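Local structure of uncharacterized protein (Bacillus cereus, 5F2H) at residues N43-Y48 / K75-G80; V67-I72 / H100-L105; K128-F133 / E195-E200; V202-F207 / I223-F228. The protein is of unknown function but probably acts as a hydrolase, pairing an alpha/beta-hydrolase domain with a helical N-terminal domain. One frame throughout, in Å; residues are numbered along the deposited sequence.

Contact 1. Residues N43-Y48 / K75-G80; sequences NEAQIY and KGFWYG
Phe77 lays one face of its ring on the first turn of helix 44-58. Its first torsion sets CG anti to the carbonyl carbon (chi1 -57°), and the side chain then runs along the helix start. CB and CG lie against the methyl of Ala45, with CG 3.8 Å from Ala45 CB, and CD1 touches the same methyl. CD2 rests on Ala45 CA. CE2 reaches Ala45 N and, obliquely, Tyr48 CD2 at 4.0 Å. At the tip, Phe77 CZ meets Glu44 CB at 3.9 Å, while Glu44 OE1 sits at the ring edge. The Ala45 methyl makes a CH-pi contact, 3.9 Å from the centroid of the Phe77 ring; a residue this small lets the ring come close to the backbone. Beside it, Tyr79 OH donates to Ala45 O (2.5 Å), an apolar ring thus ending in one polar anchor. Tyr48 OH bonds chiefly to Glu70 and accepts only a weak bond from Lys75 NZ (3.1 Å), the lysine chain crossing the tyrosine at about a right angle. Asn43 caps the helix, its OD1 accepting from Gln46 N at 3.2 Å. Gly76, with positive phi, turns the chain out of helix 61-74, and Trp78 N bonds to Ser171 of the second subunit. The whole is a capped helix start docked on the loop that follows the next helix, consistent with the TPR-like helical N-terminal domain.

Contact 2. Residues V67-I72 / H100-L105; sequences VMKEAI and HQMVQL
Two helices of the helical N-terminal domain, 61-74 and 97-115, pack side by side here through apolar side chains. Their short segments run in nearly the same direction, 28° apart, and the axes approach to 10.6 Å. Met102, a selenomethionine in this crystal, carries the contact: its long, flexible side chain points toward helix 61-74 and bends at chi2 and chi3 so that it follows the neighbouring surface. CB and CG meet Ile72, whose CD1 lies 3.6 Å from Met102 CB. SE then settles on the backbone between Met68 and Lys69, 3.7 Å from Lys69 CA, and 4.0 Å from CG of Met68, which is also selenomethionine; these two chains slide past each other in opposite directions. The terminal Met102 CE ends against the aliphatic base of Lys69, 3.5 Å from Lys69 CG. Lysine suits this border position because its first carbons can pack while the extended chain carries the charge onward. Leu84 of helix 81-86 also packs on Met68, and Arg109 of helix 97-115 bonds to Ile72 O, adding a polar tie to the apolar core. One turn beyond Met102, Leu105 closes the row: its CD2 rests 3.9 Å from Ile72 CG2.

Contact 3. Residues K128-F133 / E195-E200; sequences KKEKLF and ENHRGE
Glu130 lies across the chain at His197 to Gly199, its extended side chain crossing that of His197 at about a right angle. The first torsion puts CG between the backbone N and the carbonyl carbon (chi1 58°), and from there CG rests 3.5 Å from Gly199 CA. At the tip, OE2 comes to the edge of the imidazole, 3.2 Å from His197 CD2. The ring itself is fixed from elsewhere: ND1 bonds to Phe193 O and the ring stacks on that of Phe193. Backbone joins backbone where Glu200 N donates to Glu130 O (3.2 Å), the donor in the carbonyl plane. Gly199 suits the place just before this bond, since a CB on it would run into Glu130 O. Glu200, bent at chi2, folds its carboxylate back over the backbone, CD reaching Lys129 CA at 3.7 Å. Lys129 is the centre of an inverse gamma turn, spanned by a weak bond from Glu130 N to Lys128 O, and its side chain, like that of Lys128, packs on the second subunit. The contact thus lies at the N-terminal end of two neighbouring inner strands, 131-136 and 202-207, of the parallel alpha/beta-hydrolase sheet, where the chain leaving helix 179-195 turns toward strand 202-207.

Contact 4. Residues V202-F207 / I223-F228; sequences VIIGGF and IDVDGF
This is a parallel strand pairing in the core of the alpha/beta-hydrolase sheet, joining the two strands of a beta-alpha-beta crossover: 202-207, then helix 209-219, then 227-231. Ile203 is in register with Gly227 and Ile204 with Phe228. Val202 O accepts from Asp226 N, 2.7 Å away and nearly along the C=O axis. Ile204 N donates to Gly227 O at 3.2 Å, a less certain bond because this carbonyl is less surely placed. Branched residues suit the extended backbone and fill the space between sheet and helices: Ile204 faces helices 179-195 and 209-219, while Ile203 points to the opposite face, against Phe133. Farther along the strand, Gly206 begins a GxSxG sequence that probably forms the nucleophile elbow, as in other members of the superfamily. Phe228 holds CG between its backbone N and carbonyl carbon (chi1 65°), which carries the ring away toward Ile253. Val225, in the loop just before strand 227-231, bridges two side chains of strand 202-207 with one methyl: its CG2 lies 4.1 Å from Val202 CG1 and 3.9 Å from Ile204 CG2.

How the contacts relate
From the N terminus, contact 1 opens at helix 44-58, and before it closes at 75-80 contact 2 has opened on helix 61-74, so the two loops cross. Between them they bind helices 44-58, 61-74 and 97-115 into one block, and they touch directly through a probable hydrogen bond from Phe77 N to Ala71 O. The chain then passes to the hydrolase domain; the centres of contacts 1 and 3 are 46 Å apart. Contact 3 closes a long loop from strand 131-136 to the entry of strand 202-207. Contact 4 follows in series with a short crossover. These two meet where strands 131-136 and 202-207 lie side by side in the sheet.

Contact 1. Residues N43-Y48 / K75-G80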
loop_
_atom_site.group_PDB
_atom_site.type_symbol
_atom_site.label_atom_id
_atom_site.label_comp_id
_atom_site.label_asym_id
_atom_site.label_seq_id
_atom_site.Cartn_x
_atom_site.Cartn_y
_atom_site.Cartn_z
ATOM N N ASN B 43 22.256 -16.738 -19.837
ATOM C CA ASN B 43 23.682 -16.415 -19.902
ATOM C C ASN B 43 24.202 -17.393 -20.926
ATOM O O ASN B 43 24.357 -18.571 -20.643
ATOM C CB ASN B 43 24.405 -16.565 -18.556
ATOM C CG ASN B 43 25.880 -16.163 -18.631
ATOM O OD1 ASN B 43 26.548 -16.344 -19.651
ATOM N ND2 ASN B 43 26.400 -15.655 -17.530
ATOM N N GLU B 44 24.432 -16.899 -22.132
ATOM C CA GLU B 44 24.903 -17.750 -23.197
ATOM C C GLU B 44 26.274 -18.318 -22.924
ATOM O O GLU B 44 26.539 -19.476 -23.217
ATOM C CB GLU B 44 24.919 -17.004 -24.526
ATOM C CG GLU B 44 23.561 -16.581 -25.035
ATOM C CD GLU B 44 23.680 -15.996 -26.423
ATOM O OE1 GLU B 44 24.809 -15.622 -26.792
ATOM O OE2 GLU B 44 22.663 -15.907 -27.151
ATOM N N ALA B 45 27.157 -17.475 -22.405
ATOM C CA ALA B 45 28.517 -17.887 -22.098
ATOM C C ALA B 45 28.479 -19.194 -21.334
ATOM O O ALA B 45 29.133 -20.148 -21.706
ATOM C CB ALA B 45 29.219 -16.810 -21.293
ATOM N N GLN B 46 27.657 -19.242 -20.300
ATOM C CA GLN B 46 27.493 -20.428 -19.489
ATOM C C GLN B 46 26.923 -21.579 -20.295
ATOM O O GLN B 46 27.295 -22.734 -20.085
ATOM C CB GLN B 46 26.553 -20.106 -18.334
ATOM C CG GLN B 46 26.337 -21.225 -17.314
ATOM C CD GLN B 46 27.609 -21.662 -16.589
ATOM O OE1 GLN B 46 28.610 -21.996 -17.218
ATOM N NE2 GLN B 46 27.522 -21.779 -15.264
ATOM N N ILE B 47 25.995 -21.272 -21.208
ATOM C CA ILE B 47 25.401 -22.296 -22.071
ATOM C C ILE B 47 26.461 -22.856 -23.019
ATOM O O ILE B 47 26.529 -24.073 -23.230
ATOM C CB ILE B 47 24.191 -21.765 -22.840
ATOM C CG1 ILE B 47 23.080 -21.413 -21.851
ATOM C CG2 ILE B 47 23.650 -22.814 -23.798
ATOM C CD1 ILE B 47 21.889 -20.746 -22.497
ATOM N N TYR B 48 27.291 -21.994 -23.594
ATOM C CA TYR B 48 28.350 -22.484 -24.482
ATOM C C TYR B 48 29.370 -23.314 -23.744
ATOM O O TYR B 48 29.856 -24.303 -24.287
ATOM C CB TYR B 48 29.088 -21.367 -25.227
ATOM C CG TYR B 48 28.314 -20.761 -26.375
ATOM C CD1 TYR B 48 28.300 -21.383 -27.612
ATOM C CD2 TYR B 48 27.656 -19.551 -26.247
ATOM C CE1 TYR B 48 27.629 -20.834 -28.681
ATOM C CE2 TYR B 48 26.972 -18.993 -27.314
ATOM C CZ TYR B 48 26.970 -19.633 -28.530
ATOM O OH TYR B 48 26.297 -19.096 -29.600
ATOM N N LYS B 75 31.249 -14.570 -30.517
ATOM C CA LYS B 75 30.496 -13.840 -29.500
ATOM C C LYS B 75 31.326 -13.064 -28.493
ATOM O O LYS B 75 30.791 -12.286 -27.723
ATOM C CB LYS B 75 29.470 -14.746 -28.843
ATOM C CG LYS B 75 28.367 -15.087 -29.827
ATOM C CD LYS B 75 27.264 -15.913 -29.199
ATOM C CE LYS B 75 26.070 -16.018 -30.140
ATOM N NZ LYS B 75 26.416 -16.606 -31.462
ATOM N N GLY B 76 32.643 -13.239 -28.544
ATOM C CA GLY B 76 33.556 -12.533 -27.649
ATOM C C GLY B 76 33.485 -12.794 -26.148
ATOM O O GLY B 76 33.807 -11.900 -25.372
ATOM N N PHE B 77 33.068 -13.986 -25.712
ATOM C CA PHE B 77 33.017 -14.257 -24.281
ATOM C C PHE B 77 34.373 -14.769 -23.818
ATOM O O PHE B 77 35.254 -15.035 -24.639
ATOM C CB PHE B 77 31.995 -15.330 -23.928
ATOM C CG PHE B 77 30.601 -15.037 -24.386
ATOM C CD1 PHE B 77 29.916 -13.936 -23.897
ATOM C CD2 PHE B 77 29.908 -15.973 -25.133
ATOM C CE1 PHE B 77 28.602 -13.709 -24.245
ATOM C CE2 PHE B 77 28.601 -15.752 -25.492
ATOM C CZ PHE B 77 27.944 -14.618 -25.051
ATOM N N TRP B 78 34.541 -14.927 -22.507
ATOM C CA TRP B 78 35.804 -15.450 -21.952
ATOM C C TRP B 78 35.512 -16.302 -20.719
ATOM O O TRP B 78 34.479 -16.126 -20.084
ATOM C CB TRP B 78 36.770 -14.315 -21.567
ATOM C CG TRP B 78 36.287 -13.502 -20.436
ATOM C CD1 TRP B 78 35.574 -12.349 -20.491
ATOM C CD2 TRP B 78 36.447 -13.809 -19.052
ATOM N NE1 TRP B 78 35.302 -11.896 -19.224
ATOM C CE2 TRP B 78 35.816 -12.790 -18.323
ATOM C CE3 TRP B 78 37.056 -14.860 -18.357
ATOM C CZ2 TRP B 78 35.764 -12.799 -16.933
ATOM C CZ3 TRP B 78 37.002 -14.864 -16.990
ATOM C CH2 TRP B 78 36.372 -13.834 -16.290
ATOM N N TYR B 79 36.444 -17.192 -20.375
ATOM C CA TYR B 79 36.316 -18.068 -19.209
ATOM C C TYR B 79 37.619 -18.084 -18.415
ATOM O O TYR B 79 38.671 -17.706 -18.927
ATOM C CB TYR B 79 35.957 -19.471 -19.649
ATOM C CG TYR B 79 34.705 -19.499 -20.500
ATOM C CD1 TYR B 79 33.456 -19.557 -19.921
ATOM C CD2 TYR B 79 34.778 -19.439 -21.877
ATOM C CE1 TYR B 79 32.311 -19.561 -20.694
ATOM C CE2 TYR B 79 33.642 -19.463 -22.650
ATOM C CZ TYR B 79 32.406 -19.528 -22.055
ATOM O OH TYR B 79 31.265 -19.552 -22.840
ATOM N N GLY B 80 37.540 -18.510 -17.153
ATOM C CA GLY B 80 38.709 -18.569 -16.247
ATOM C C GLY B 80 39.927 -19.256 -16.826
ATOM O O GLY B 80 39.828 -20.291 -17.472
#

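Contact 2. Residues V67-I72 / H100-L105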
loop_
_atom_site.group_PDB
_atom_site.type_symbol
_atom_site.label_atom_id
_atom_site.label_comp_id
_atom_site.label_asym_id
_atom_site.label_seq_id
_atom_site.Cartn_x
_atom_site.Cartn_y
_atom_site.Cartn_z
ATOM N N VAL B 67 32.469 -24.936 -31.324
ATOM C CA VAL B 67 31.556 -24.428 -30.304
ATOM C C VAL B 67 32.367 -23.383 -29.559
ATOM O O VAL B 67 31.941 -22.250 -29.402
ATOM C CB VAL B 67 31.087 -25.527 -29.333
ATOM C CG1 VAL B 67 30.211 -24.947 -28.230
ATOM C CG2 VAL B 67 30.319 -26.596 -30.072
HETATM N N MSE B 68 33.568 -23.780 -29.148
HETATM C CA MSE B 68 34.495 -22.912 -28.437
HETATM C C MSE B 68 34.750 -21.690 -29.269
HETATM O O MSE B 68 34.504 -20.571 -28.813
HETATM C CB MSE B 68 35.764 -23.705 -28.151
HETATM C CG MSE B 68 36.519 -23.131 -26.968
HETATM SE SE MSE B 68 37.688 -24.503 -26.181
HETATM C CE MSE B 68 38.252 -23.453 -24.615
ATOM N N LYS B 69 35.192 -21.880 -30.512
ATOM C CA LYS B 69 35.457 -20.743 -31.416
ATOM C C LYS B 69 34.326 -19.751 -31.446
ATOM O O LYS B 69 34.532 -18.560 -31.272
ATOM C CB LYS B 69 35.687 -21.188 -32.860
ATOM C CG LYS B 69 36.979 -21.929 -33.136
ATOM C CD LYS B 69 37.071 -22.326 -34.604
ATOM C CE LYS B 69 38.404 -22.995 -34.912
ATOM N NZ LYS B 69 38.500 -23.430 -36.333
ATOM N N GLU B 70 33.126 -20.239 -31.686
ATOM C CA GLU B 70 31.989 -19.348 -31.750
ATOM C C GLU B 70 31.921 -18.484 -30.495
ATOM O O GLU B 70 32.070 -17.260 -30.554
ATOM C CB GLU B 70 30.711 -20.153 -31.947
ATOM C CG GLU B 70 29.461 -19.309 -32.043
ATOM C CD GLU B 70 28.223 -20.156 -32.305
ATOM O OE1 GLU B 70 28.328 -21.095 -33.118
ATOM O OE2 GLU B 70 27.135 -19.864 -31.746
ATOM N N ALA B 71 31.744 -19.145 -29.359
ATOM C CA ALA B 71 31.649 -18.489 -28.062
ATOM C C ALA B 71 32.687 -17.409 -27.821
ATOM O O ALA B 71 32.359 -16.275 -27.471
ATOM C CB ALA B 71 31.798 -19.537 -26.973
ATOM N N ILE B 72 33.946 -17.780 -28.002
ATOM C CA ILE B 72 35.045 -16.875 -27.761
ATOM C C ILE B 72 35.368 -15.949 -28.919
ATOM O O ILE B 72 35.592 -14.758 -28.717
ATOM C CB ILE B 72 36.286 -17.675 -27.400
ATOM C CG1 ILE B 72 35.962 -18.555 -26.199
ATOM C CG2 ILE B 72 37.446 -16.736 -27.086
ATOM C CD1 ILE B 72 37.061 -19.515 -25.821
ATOM N N HIS B 100 44.991 -23.018 -28.046
ATOM C CA HIS B 100 45.893 -22.105 -27.335
ATOM C C HIS B 100 45.511 -20.671 -27.653
ATOM O O HIS B 100 45.627 -19.799 -26.799
ATOM C CB HIS B 100 47.368 -22.400 -27.625
ATOM C CG HIS B 100 47.772 -23.790 -27.244
ATOM N ND1 HIS B 100 48.032 -24.769 -28.178
ATOM C CD2 HIS B 100 47.800 -24.409 -26.040
ATOM C CE1 HIS B 100 48.299 -25.905 -27.561
ATOM N NE2 HIS B 100 48.149 -25.718 -26.263
ATOM N N GLN B 101 45.026 -20.440 -28.870
ATOM C CA GLN B 101 44.586 -19.116 -29.280
ATOM C C GLN B 101 43.457 -18.620 -28.389
ATOM O O GLN B 101 43.405 -17.444 -28.006
ATOM C CB GLN B 101 44.031 -19.166 -30.693
ATOM C CG GLN B 101 43.442 -17.840 -31.158
ATOM C CD GLN B 101 42.773 -17.954 -32.504
ATOM O OE1 GLN B 101 42.681 -19.042 -33.075
ATOM N NE2 GLN B 101 42.270 -16.837 -33.004
HETATM N N MSE B 102 42.511 -19.507 -28.115
HETATM C CA MSE B 102 41.383 -19.136 -27.287
HETATM C C MSE B 102 41.853 -18.886 -25.892
HETATM O O MSE B 102 41.519 -17.864 -25.304
HETATM C CB MSE B 102 40.237 -20.096 -27.465
HETATM C CG MSE B 102 39.460 -19.499 -28.634
HETATM SE SE MSE B 102 38.635 -20.986 -29.579
HETATM C CE MSE B 102 39.559 -20.459 -31.247
ATOM N N VAL B 103 42.661 -19.795 -25.364
ATOM C CA VAL B 103 43.204 -19.651 -24.014
ATOM C C VAL B 103 43.799 -18.265 -23.822
ATOM O O VAL B 103 43.430 -17.514 -22.915
ATOM C CB VAL B 103 44.329 -20.670 -23.768
ATOM C CG1 VAL B 103 45.117 -20.341 -22.506
ATOM C CG2 VAL B 103 43.784 -22.086 -23.717
ATOM N N GLN B 104 44.686 -17.906 -24.731
ATOM C CA GLN B 104 45.345 -16.631 -24.633
ATOM C C GLN B 104 44.357 -15.486 -24.796
ATOM O O GLN B 104 44.501 -14.440 -24.172
ATOM C CB GLN B 104 46.432 -16.475 -25.688
ATOM C CG GLN B 104 47.549 -15.643 -25.121
ATOM C CD GLN B 104 48.224 -16.430 -24.006
ATOM O OE1 GLN B 104 48.272 -17.668 -24.063
ATOM N NE2 GLN B 104 48.773 -15.739 -23.014
ATOM N N LEU B 105 43.382 -15.669 -25.672
ATOM C CA LEU B 105 42.412 -14.636 -25.907
ATOM C C LEU B 105 41.604 -14.424 -24.647
ATOM O O LEU B 105 41.387 -13.285 -24.247
ATOM C CB LEU B 105 41.567 -14.968 -27.133
ATOM C CG LEU B 105 40.528 -13.945 -27.593
ATOM C CD1 LEU B 105 41.100 -12.539 -27.712
ATOM C CD2 LEU B 105 39.929 -14.422 -28.914
#

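Contact 3. Residues K128-F133 / E195-E200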
loop_
_atom_site.group_PDB
_atom_site.type_symbol
_atom_site.label_atom_id
_atom_site.label_comp_id
_atom_site.label_asym_id
_atom_site.label_seq_id
_atom_site.Cartn_x
_atom_site.Cartn_y
_atom_site.Cartn_z
ATOM N N LYS B 128 3.300 2.225 -5.898
ATOM C CA LYS B 128 2.600 2.906 -4.809
ATOM C C LYS B 128 1.085 2.871 -4.981
ATOM O O LYS B 128 0.469 3.751 -5.593
ATOM C CB LYS B 128 3.126 4.319 -4.533
ATOM C CG LYS B 128 4.514 4.297 -3.919
ATOM C CD LYS B 128 4.991 5.657 -3.439
ATOM C CE LYS B 128 6.338 5.524 -2.735
ATOM N NZ LYS B 128 6.840 6.815 -2.189
ATOM N N LYS B 129 0.504 1.812 -4.420
ATOM C CA LYS B 129 -0.936 1.588 -4.457
ATOM C C LYS B 129 -1.667 2.634 -3.617
ATOM O O LYS B 129 -1.987 2.400 -2.458
ATOM C CB LYS B 129 -1.270 0.186 -3.930
ATOM C CG LYS B 129 -0.749 -0.978 -4.765
ATOM C CD LYS B 129 -1.265 -2.316 -4.232
ATOM C CE LYS B 129 -2.784 -2.445 -4.364
ATOM N NZ LYS B 129 -3.322 -3.710 -3.792
ATOM N N GLU B 130 -1.921 3.786 -4.219
ATOM C CA GLU B 130 -2.615 4.895 -3.551
ATOM C C GLU B 130 -4.138 4.657 -3.451
ATOM O O GLU B 130 -4.820 4.508 -4.471
ATOM C CB GLU B 130 -2.325 6.196 -4.310
ATOM C CG GLU B 130 -2.762 6.121 -5.770
ATOM C CD GLU B 130 -2.349 7.307 -6.612
ATOM O OE1 GLU B 130 -2.917 7.478 -7.723
ATOM O OE2 GLU B 130 -1.450 8.054 -6.177
ATOM N N LYS B 131 -4.663 4.623 -2.225
ATOM C CA LYS B 131 -6.096 4.403 -1.982
ATOM C C LYS B 131 -6.754 5.738 -1.615
ATOM O O LYS B 131 -6.124 6.584 -0.983
ATOM C CB LYS B 131 -6.284 3.368 -0.864
ATOM C CG LYS B 131 -5.597 2.039 -1.179
ATOM C CD LYS B 131 -5.642 0.957 -0.096
ATOM C CE LYS B 131 -7.038 0.419 0.160
ATOM N NZ LYS B 131 -7.063 -0.683 1.167
ATOM N N LEU B 132 -8.009 5.937 -2.016
ATOM C CA LEU B 132 -8.699 7.191 -1.720
ATOM C C LEU B 132 -9.988 6.976 -0.991
ATOM O O LEU B 132 -10.677 6.005 -1.225
ATOM C CB LEU B 132 -9.005 7.964 -3.007
ATOM C CG LEU B 132 -9.809 9.264 -2.852
ATOM C CD1 LEU B 132 -9.149 10.260 -1.911
ATOM C CD2 LEU B 132 -9.999 9.922 -4.204
ATOM N N PHE B 133 -10.296 7.887 -0.079
ATOM C CA PHE B 133 -11.525 7.824 0.680
ATOM C C PHE B 133 -12.081 9.242 0.711
ATOM O O PHE B 133 -11.396 10.173 1.122
ATOM C CB PHE B 133 -11.282 7.364 2.097
ATOM C CG PHE B 133 -12.540 7.096 2.854
ATOM C CD1 PHE B 133 -13.395 8.127 3.187
ATOM C CD2 PHE B 133 -12.831 5.829 3.295
ATOM C CE1 PHE B 133 -14.539 7.888 3.926
ATOM C CE2 PHE B 133 -13.976 5.573 4.018
ATOM C CZ PHE B 133 -14.825 6.600 4.351
ATOM N N GLU B 195 -6.627 12.466 -12.174
ATOM C CA GLU B 195 -5.836 13.012 -13.298
ATOM C C GLU B 195 -4.342 13.001 -13.047
ATOM O O GLU B 195 -3.551 12.698 -13.939
ATOM C CB GLU B 195 -6.179 14.493 -13.568
ATOM C CG GLU B 195 -7.565 14.838 -14.107
ATOM C CD GLU B 195 -7.833 14.324 -15.511
ATOM O OE1 GLU B 195 -6.911 13.774 -16.153
ATOM O OE2 GLU B 195 -8.973 14.508 -15.990
ATOM N N ASN B 196 -3.976 13.372 -11.826
ATOM C CA ASN B 196 -2.584 13.469 -11.410
ATOM C C ASN B 196 -2.202 12.324 -10.469
ATOM O O ASN B 196 -1.336 12.476 -9.612
ATOM C CB ASN B 196 -2.413 14.814 -10.704
ATOM C CG ASN B 196 -0.966 15.190 -10.480
ATOM O OD1 ASN B 196 -0.050 14.428 -10.783
ATOM N ND2 ASN B 196 -0.752 16.394 -9.968
ATOM N N HIS B 197 -2.871 11.184 -10.613
ATOM C CA HIS B 197 -2.595 10.026 -9.772
ATOM C C HIS B 197 -3.033 8.717 -10.424
ATOM O O HIS B 197 -2.219 7.931 -10.899
ATOM C CB HIS B 197 -3.319 10.149 -8.425
ATOM C CG HIS B 197 -2.819 11.253 -7.552
ATOM N ND1 HIS B 197 -3.270 12.551 -7.659
ATOM C CD2 HIS B 197 -1.947 11.243 -6.518
ATOM C CE1 HIS B 197 -2.670 13.299 -6.750
ATOM N NE2 HIS B 197 -1.866 12.528 -6.041
ATOM N N ARG B 198 -4.347 8.530 -10.453
ATOM C CA ARG B 198 -5.016 7.339 -10.978
ATOM C C ARG B 198 -4.823 6.181 -10.000
ATOM O O ARG B 198 -4.077 5.234 -10.249
ATOM C CB ARG B 198 -4.606 6.960 -12.402
ATOM C CG ARG B 198 -5.440 5.815 -12.978
ATOM C CD ARG B 198 -6.908 6.227 -13.088
ATOM N NE ARG B 198 -7.808 5.151 -13.512
ATOM C CZ ARG B 198 -8.452 4.323 -12.686
ATOM N NH1 ARG B 198 -8.302 4.408 -11.368
ATOM N NH2 ARG B 198 -9.250 3.385 -13.185
ATOM N N GLY B 199 -5.493 6.309 -8.862
ATOM C CA GLY B 199 -5.446 5.314 -7.801
ATOM C C GLY B 199 -6.242 4.046 -8.040
ATOM O O GLY B 199 -6.989 3.923 -9.020
ATOM N N GLU B 200 -6.056 3.105 -7.114
ATOM C CA GLU B 200 -6.717 1.801 -7.138
ATOM C C GLU B 200 -8.084 1.811 -6.444
ATOM O O GLU B 200 -9.097 2.121 -7.077
ATOM C CB GLU B 200 -5.811 0.705 -6.539
ATOM C CG GLU B 200 -4.494 0.426 -7.265
ATOM C CD GLU B 200 -3.460 1.544 -7.182
ATOM O OE1 GLU B 200 -3.624 2.473 -6.368
ATOM O OE2 GLU B 200 -2.442 1.468 -7.902
#

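Contact 4. Residues V202-F207 / I223-F228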
loop_
_atom_site.group_PDB
_atom_site.type_symbol
_atom_site.label_atom_id
_atom_site.label_comp_id
_atom_site.label_asym_id
_atom_site.label_seq_id
_atom_site.Cartn_x
_atom_site.Cartn_y
_atom_site.Cartn_z
ATOM N N VAL B 202 -11.276 2.975 -4.137
ATOM C CA VAL B 202 -11.966 4.230 -3.785
ATOM C C VAL B 202 -13.283 3.960 -3.029
ATOM O O VAL B 202 -14.161 3.250 -3.510
ATOM C CB VAL B 202 -12.269 5.092 -5.014
ATOM C CG1 VAL B 202 -12.965 6.379 -4.598
ATOM C CG2 VAL B 202 -10.989 5.402 -5.768
ATOM N N ILE B 203 -13.402 4.526 -1.836
ATOM C CA ILE B 203 -14.584 4.367 -1.012
ATOM C C ILE B 203 -15.108 5.750 -0.706
ATOM O O ILE B 203 -14.322 6.621 -0.325
ATOM C CB ILE B 203 -14.223 3.704 0.338
ATOM C CG1 ILE B 203 -13.621 2.313 0.109
ATOM C CG2 ILE B 203 -15.444 3.644 1.254
ATOM C CD1 ILE B 203 -13.215 1.588 1.378
ATOM N N ILE B 204 -16.414 5.969 -0.842
ATOM C CA ILE B 204 -16.955 7.280 -0.511
ATOM C C ILE B 204 -17.901 7.146 0.665
ATOM O O ILE B 204 -18.706 6.238 0.718
ATOM C CB ILE B 204 -17.611 8.020 -1.678
ATOM C CG1 ILE B 204 -17.999 9.428 -1.223
ATOM C CG2 ILE B 204 -18.826 7.262 -2.181
ATOM C CD1 ILE B 204 -18.456 10.343 -2.332
ATOM N N GLY B 205 -17.721 8.018 1.649
ATOM C CA GLY B 205 -18.525 8.035 2.849
ATOM C C GLY B 205 -19.219 9.374 2.972
ATOM O O GLY B 205 -18.816 10.367 2.337
ATOM N N GLY B 206 -20.252 9.423 3.810
ATOM C CA GLY B 206 -20.996 10.667 4.029
ATOM C C GLY B 206 -21.892 10.589 5.249
ATOM O O GLY B 206 -22.156 9.493 5.762
ATOM N N PHE B 207 -22.392 11.745 5.669
ATOM C CA PHE B 207 -23.267 11.877 6.819
ATOM C C PHE B 207 -24.476 12.741 6.391
ATOM O O PHE B 207 -24.285 13.848 5.883
ATOM C CB PHE B 207 -22.431 12.506 7.970
ATOM C CG PHE B 207 -23.209 12.806 9.204
ATOM C CD1 PHE B 207 -23.520 11.800 10.102
ATOM C CD2 PHE B 207 -23.658 14.078 9.454
ATOM C CE1 PHE B 207 -24.308 12.049 11.207
ATOM C CE2 PHE B 207 -24.413 14.349 10.586
ATOM C CZ PHE B 207 -24.740 13.335 11.463
ATOM N N ILE B 223 -18.514 9.227 -10.684
ATOM C CA ILE B 223 -17.415 8.795 -9.858
ATOM C C ILE B 223 -17.392 7.288 -9.713
ATOM O O ILE B 223 -18.399 6.696 -9.382
ATOM C CB ILE B 223 -17.538 9.397 -8.456
ATOM C CG1 ILE B 223 -17.218 10.874 -8.516
ATOM C CG2 ILE B 223 -16.546 8.752 -7.501
ATOM C CD1 ILE B 223 -17.183 11.514 -7.154
ATOM N N ASP B 224 -16.234 6.684 -9.940
ATOM C CA ASP B 224 -16.086 5.251 -9.827
ATOM C C ASP B 224 -15.671 4.929 -8.390
ATOM O O ASP B 224 -14.619 5.377 -7.922
ATOM C CB ASP B 224 -15.034 4.796 -10.837
ATOM C CG ASP B 224 -15.027 3.292 -11.050
ATOM O OD1 ASP B 224 -15.946 2.604 -10.551
ATOM O OD2 ASP B 224 -14.128 2.802 -11.766
ATOM N N VAL B 225 -16.497 4.139 -7.707
ATOM C CA VAL B 225 -16.278 3.755 -6.321
ATOM C C VAL B 225 -16.403 2.265 -6.085
ATOM O O VAL B 225 -17.227 1.604 -6.679
ATOM C CB VAL B 225 -17.321 4.478 -5.453
ATOM C CG1 VAL B 225 -17.495 3.854 -4.101
ATOM C CG2 VAL B 225 -16.982 5.946 -5.326
ATOM N N ASP B 226 -15.574 1.741 -5.195
ATOM C CA ASP B 226 -15.593 0.321 -4.850
ATOM C C ASP B 226 -16.601 0.013 -3.746
ATOM O O ASP B 226 -17.025 -1.119 -3.604
ATOM C CB ASP B 226 -14.198 -0.158 -4.433
ATOM C CG ASP B 226 -13.182 -0.053 -5.563
ATOM O OD1 ASP B 226 -13.462 0.640 -6.572
ATOM O OD2 ASP B 226 -12.092 -0.654 -5.434
ATOM N N GLY B 227 -16.913 1.000 -2.913
ATOM C CA GLY B 227 -17.879 0.818 -1.831
ATOM C C GLY B 227 -18.317 2.149 -1.260
ATOM O O GLY B 227 -17.767 3.175 -1.606
ATOM N N PHE B 228 -19.308 2.156 -0.381
ATOM C CA PHE B 228 -19.758 3.421 0.193
ATOM C C PHE B 228 -20.161 3.191 1.634
ATOM O O PHE B 228 -20.775 2.171 1.962
ATOM C CB PHE B 228 -20.922 4.001 -0.611
ATOM C CG PHE B 228 -22.162 3.162 -0.561
ATOM C CD1 PHE B 228 -22.319 2.080 -1.399
ATOM C CD2 PHE B 228 -23.163 3.457 0.322
ATOM C CE1 PHE B 228 -23.478 1.311 -1.372
ATOM C CE2 PHE B 228 -24.329 2.696 0.362
ATOM C CZ PHE B 228 -24.489 1.619 -0.488
#